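Local coordinates for adenosine deaminase (Burkholderia ambifaria, PDB 4GXW), which probably deaminates adenine or a related purine compound, using a bound zinc ion, at residues A167-V171 / K201-A206; I158-P164 / R194-F199. All coordinates share one frame; numbering follows the deposited sequence.

Contact 1: A167-V171 / K201-A206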
# COMPACT_ATOMS: atom_id res chain seq x y z
N ALA A 167 -8.16 -7.90 17.52
CA ALA A 167 -7.31 -6.73 17.32
C ALA A 167 -6.42 -6.50 18.55
O ALA A 167 -5.22 -6.26 18.41
CB ALA A 167 -8.16 -5.49 17.00
N VAL A 168 -7.01 -6.59 19.74
CA VAL A 168 -6.24 -6.50 20.97
C VAL A 168 -5.19 -7.60 21.03
O VAL A 168 -4.05 -7.36 21.44
CB VAL A 168 -7.16 -6.52 22.22
CG1 VAL A 168 -6.34 -6.60 23.51
CG2 VAL A 168 -8.05 -5.28 22.23
N ALA A 169 -5.56 -8.81 20.59
CA ALA A 169 -4.62 -9.93 20.57
C ALA A 169 -3.37 -9.63 19.75
O ALA A 169 -2.26 -10.02 20.11
CB ALA A 169 -5.31 -11.21 20.08
N ILE A 170 -3.53 -8.90 18.64
CA ILE A 170 -2.38 -8.53 17.81
C ILE A 170 -1.39 -7.66 18.57
O ILE A 170 -0.17 -7.90 18.52
CB ILE A 170 -2.83 -7.77 16.55
CG1 ILE A 170 -3.60 -8.72 15.62
CG2 ILE A 170 -1.64 -7.14 15.83
CD1 ILE A 170 -4.24 -8.02 14.46
N VAL A 171 -1.90 -6.66 19.28
CA VAL A 171 -1.02 -5.79 20.04
C VAL A 171 -0.31 -6.58 21.14
O VAL A 171 0.89 -6.37 21.38
CB VAL A 171 -1.75 -4.55 20.59
CG1 VAL A 171 -0.77 -3.63 21.30
CG2 VAL A 171 -2.43 -3.79 19.46
N LYS A 201 -9.99 -0.07 21.38
CA LYS A 201 -9.12 -0.65 22.39
C LYS A 201 -7.74 -1.03 21.85
O LYS A 201 -6.71 -0.76 22.48
CB LYS A 201 -9.80 -1.86 23.04
CG LYS A 201 -9.14 -2.33 24.32
CD LYS A 201 -9.99 -3.38 25.01
CE LYS A 201 -9.27 -3.99 26.17
NZ LYS A 201 -10.11 -5.07 26.73
N ALA A 202 -7.71 -1.64 20.67
CA ALA A 202 -6.46 -2.05 20.07
C ALA A 202 -5.59 -0.84 19.75
O ALA A 202 -4.37 -0.88 19.93
CB ALA A 202 -6.71 -2.87 18.82
N TYR A 203 -6.22 0.24 19.28
CA TYR A 203 -5.48 1.46 18.97
C TYR A 203 -4.92 2.11 20.23
O TYR A 203 -3.75 2.51 20.25
CB TYR A 203 -6.31 2.44 18.11
CG TYR A 203 -6.26 2.04 16.65
CD1 TYR A 203 -7.05 1.01 16.16
CD2 TYR A 203 -5.38 2.66 15.78
CE1 TYR A 203 -6.96 0.62 14.82
CE2 TYR A 203 -5.29 2.28 14.45
CZ TYR A 203 -6.08 1.25 13.99
OH TYR A 203 -5.97 0.87 12.67
N ARG A 204 -5.73 2.17 21.29
CA ARG A 204 -5.25 2.65 22.58
C ARG A 204 -4.04 1.85 23.05
O ARG A 204 -3.02 2.40 23.46
CB ARG A 204 -6.34 2.54 23.65
CG ARG A 204 -5.87 2.91 25.06
CD ARG A 204 -6.79 2.34 26.11
NE ARG A 204 -6.67 0.89 26.20
CZ ARG A 204 -7.35 0.13 27.06
NH1 ARG A 204 -8.22 0.69 27.90
NH2 ARG A 204 -7.17 -1.18 27.08
N ASP A 205 -4.16 0.53 22.97
CA ASP A 205 -3.09 -0.34 23.44
C ASP A 205 -1.83 -0.18 22.59
O ASP A 205 -0.73 -0.18 23.13
CB ASP A 205 -3.54 -1.81 23.42
CG ASP A 205 -4.54 -2.15 24.50
OD1 ASP A 205 -4.88 -1.28 25.34
OD2 ASP A 205 -4.98 -3.31 24.53
N ALA A 206 -1.98 -0.05 21.27
CA ALA A 206 -0.81 0.07 20.40
C ALA A 206 -0.04 1.34 20.72
O ALA A 206 1.19 1.31 20.85
CB ALA A 206 -1.23 0.05 18.94
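Ala-167 and Ala-202 meet methyl to methyl, CB to CB at 3.5 Å, where helices 164-176 and 200-208 run side by side. The small residues let the helices come close: the axes of the two segments pass 8.4 Å apart and their N-to-C directions differ by 13°, so the two segments stay side by side from Val-168/Ala-202 to Val-171/Ala-206. One turn on, Val-171 continues the packing. Its CG1, anti to the backbone N (chi1 -177°), lies against the backbone of Ala-206 and 3.9 Å from Asp-205 CB; its CG2 packs on the methyl of Ala-206 and makes a van der Waals contact with the backbone at Ala-202 O (3.5 Å). At the outer margin Val-168 lies between two polar side chains: CG2 against the aliphatic stem of Lys-201 (CG at 3.8 Å), CG1 beside the carboxylate oxygen Asp-205 OD2 (3.7 Å). No hydrogen bond crosses between the segments. A salt bridge within 201-206 joins Arg-204 NE and NH2 to Asp-205 OD1, each at 2.9 Å. Beneath the helices lies the parallel sheet of the TIM barrel: Ala-167 and Ala-202 both rest on Ile-158 of strand 151-159, and Ala-206 on Ile-185 of strand 184-188.

Contact 2: I158-P164 / R194-F199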
# COMPACT_ATOMS: atom_id res chain seq x y z
N ILE A 158 -5.01 -5.19 11.68
CA ILE A 158 -6.26 -5.73 12.17
C ILE A 158 -7.15 -6.17 11.01
O ILE A 158 -7.27 -5.46 10.01
CB ILE A 158 -7.00 -4.65 12.99
CG1 ILE A 158 -6.17 -4.27 14.23
CG2 ILE A 158 -8.42 -5.09 13.32
CD1 ILE A 158 -6.56 -2.93 14.82
N ASP A 159 -7.72 -7.37 11.12
CA ASP A 159 -8.73 -7.87 10.20
C ASP A 159 -10.06 -7.37 10.75
O ASP A 159 -10.59 -7.93 11.71
CB ASP A 159 -8.66 -9.40 10.18
CG ASP A 159 -9.70 -10.04 9.29
OD1 ASP A 159 -10.63 -9.36 8.82
OD2 ASP A 159 -9.57 -11.27 9.09
N ARG A 160 -10.59 -6.30 10.18
CA ARG A 160 -11.75 -5.65 10.78
C ARG A 160 -13.04 -6.46 10.66
O ARG A 160 -14.05 -6.10 11.25
CB ARG A 160 -11.94 -4.23 10.22
CG ARG A 160 -12.55 -4.19 8.82
CD ARG A 160 -12.27 -2.84 8.14
NE ARG A 160 -12.77 -1.72 8.93
CZ ARG A 160 -12.26 -0.49 8.92
NH1 ARG A 160 -11.24 -0.18 8.12
NH2 ARG A 160 -12.79 0.44 9.72
N GLU A 161 -13.00 -7.55 9.90
CA GLU A 161 -14.17 -8.43 9.80
C GLU A 161 -14.29 -9.36 10.99
O GLU A 161 -15.32 -10.00 11.17
CB GLU A 161 -14.13 -9.21 8.48
CG GLU A 161 -14.21 -8.29 7.26
CD GLU A 161 -14.12 -9.04 5.95
OE1 GLU A 161 -14.52 -10.23 5.90
OE2 GLU A 161 -13.64 -8.45 4.96
N GLN A 162 -13.24 -9.43 11.81
CA GLN A 162 -13.28 -10.23 13.03
C GLN A 162 -13.52 -9.33 14.24
O GLN A 162 -13.49 -8.10 14.14
CB GLN A 162 -11.99 -11.06 13.18
CG GLN A 162 -11.46 -11.72 11.89
CD GLN A 162 -12.52 -12.38 11.00
OE1 GLN A 162 -13.50 -12.95 11.49
NE2 GLN A 162 -12.30 -12.33 9.69
N ASP A 163 -13.78 -9.97 15.38
CA ASP A 163 -14.11 -9.27 16.63
C ASP A 163 -12.97 -8.35 17.09
O ASP A 163 -11.79 -8.65 16.85
CB ASP A 163 -14.39 -10.32 17.71
CG ASP A 163 -15.02 -9.74 18.96
OD1 ASP A 163 -14.27 -9.27 19.85
OD2 ASP A 163 -16.26 -9.78 19.08
N PRO A 164 -13.31 -7.23 17.74
CA PRO A 164 -12.25 -6.35 18.28
C PRO A 164 -11.29 -7.03 19.26
O PRO A 164 -10.17 -6.53 19.42
CB PRO A 164 -13.03 -5.19 18.94
CG PRO A 164 -14.48 -5.61 18.93
CD PRO A 164 -14.64 -6.61 17.82
N ARG A 194 -18.18 -2.09 9.62
CA ARG A 194 -17.15 -2.39 10.60
C ARG A 194 -16.35 -1.11 10.87
O ARG A 194 -15.18 -0.99 10.49
CB ARG A 194 -16.22 -3.52 10.12
CG ARG A 194 -16.95 -4.80 9.71
CD ARG A 194 -17.69 -5.42 10.88
NE ARG A 194 -16.76 -6.01 11.85
CZ ARG A 194 -17.13 -6.55 13.00
NH1 ARG A 194 -18.40 -6.57 13.36
NH2 ARG A 194 -16.21 -7.06 13.81
N PRO A 195 -16.99 -0.14 11.53
CA PRO A 195 -16.40 1.20 11.61
C PRO A 195 -15.18 1.25 12.54
O PRO A 195 -15.03 0.41 13.43
CB PRO A 195 -17.55 2.04 12.16
CG PRO A 195 -18.33 1.09 12.97
CD PRO A 195 -18.30 -0.20 12.20
N PRO A 196 -14.31 2.24 12.33
CA PRO A 196 -13.03 2.26 13.05
C PRO A 196 -13.15 2.35 14.57
O PRO A 196 -12.31 1.77 15.27
CB PRO A 196 -12.31 3.48 12.46
CG PRO A 196 -13.42 4.34 11.89
CD PRO A 196 -14.43 3.35 11.37
N GLU A 197 -14.17 3.04 15.08
CA GLU A 197 -14.33 3.17 16.52
C GLU A 197 -14.58 1.84 17.23
O GLU A 197 -14.38 1.72 18.43
CB GLU A 197 -15.40 4.21 16.87
CG GLU A 197 -16.83 3.85 16.46
CD GLU A 197 -17.22 4.35 15.07
OE1 GLU A 197 -16.33 4.55 14.20
OE2 GLU A 197 -18.44 4.51 14.84
N LEU A 198 -15.03 0.83 16.49
CA LEU A 198 -15.21 -0.50 17.05
C LEU A 198 -13.91 -1.04 17.65
O LEU A 198 -13.92 -1.83 18.59
CB LEU A 198 -15.75 -1.44 15.97
CG LEU A 198 -16.09 -2.89 16.32
CD1 LEU A 198 -17.12 -2.92 17.44
CD2 LEU A 198 -16.61 -3.62 15.07
N PHE A 199 -12.79 -0.57 17.09
CA PHE A 199 -11.45 -1.07 17.40
C PHE A 199 -10.64 -0.10 18.27
O PHE A 199 -9.41 -0.11 18.27
CB PHE A 199 -10.73 -1.40 16.09
CG PHE A 199 -11.48 -2.42 15.28
CD1 PHE A 199 -11.31 -3.77 15.54
CD2 PHE A 199 -12.42 -2.03 14.34
CE1 PHE A 199 -12.04 -4.72 14.85
CE2 PHE A 199 -13.15 -2.98 13.64
CZ PHE A 199 -12.96 -4.32 13.89
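Arg-160 and Arg-194 bind each other reciprocally, each guanidinium donating to the other residue's backbone carbonyl, at the C-terminal end of strand 151-159 in the TIM barrel. Arg-160 turns side-on and gives both NE (3.0 Å) and NH2 (2.9 Å) to Arg-194 O, which lies in line with the guanidinium edge. In return Arg-194 NE meets Arg-160 O at 2.8 Å, almost straight at 176° and in the carbonyl plane. The two side chains run antiparallel alongside each other, their guanidinium planes 81° apart, and both groups turn to carbonyl oxygens, whose partial negative charge probably eases their closeness. Bends at chi2 and chi3 fold Arg-194 back over Leu-198, whose CD2 sits over the centre of one guanidinium face. Arg-160 NH1 also bonds to the backbone O of the zinc ligand His-216, which places Arg-160 in the second shell of the zinc site. The Phe-199 ring points its edge at Arg-160 O, with CZ at 3.4 Å, and packs against Ile-158 CG2; Pro-164 CB lies against Leu-198 O. Arg-194 NH2 also grips the type I beta turn from Asp-159 to Gln-162, donating to Gln-162 O at 2.9 Å from well above that carbonyl's plane.

In the fold
Both contacts join the same two beta-alpha units of the barrel, at successive levels. Contact 2 links what follows strand 151-159 to the loop leading into helix 200-208; contact 1 then pairs that helix with helix 164-176. The layers meet through Tyr-203 packed against Ile-158 and Phe-199 against Ala-167. Each contact is partly buried: the alanines and Val-171 are buried in contact 1, Ile-158, Phe-199 and the Arg-160 side chain in contact 2, with Lys-201 and Asp-163 at the exposed fringes. Their chemistry differs with position: helix against helix, far from the annotated sites, contact 1 is purely van der Waals, whereas contact 2, whose Arg-160 side chain lies about 9 Å from the zinc ion, depends on arginine-to-carbonyl hydrogen bonds between irregular segments.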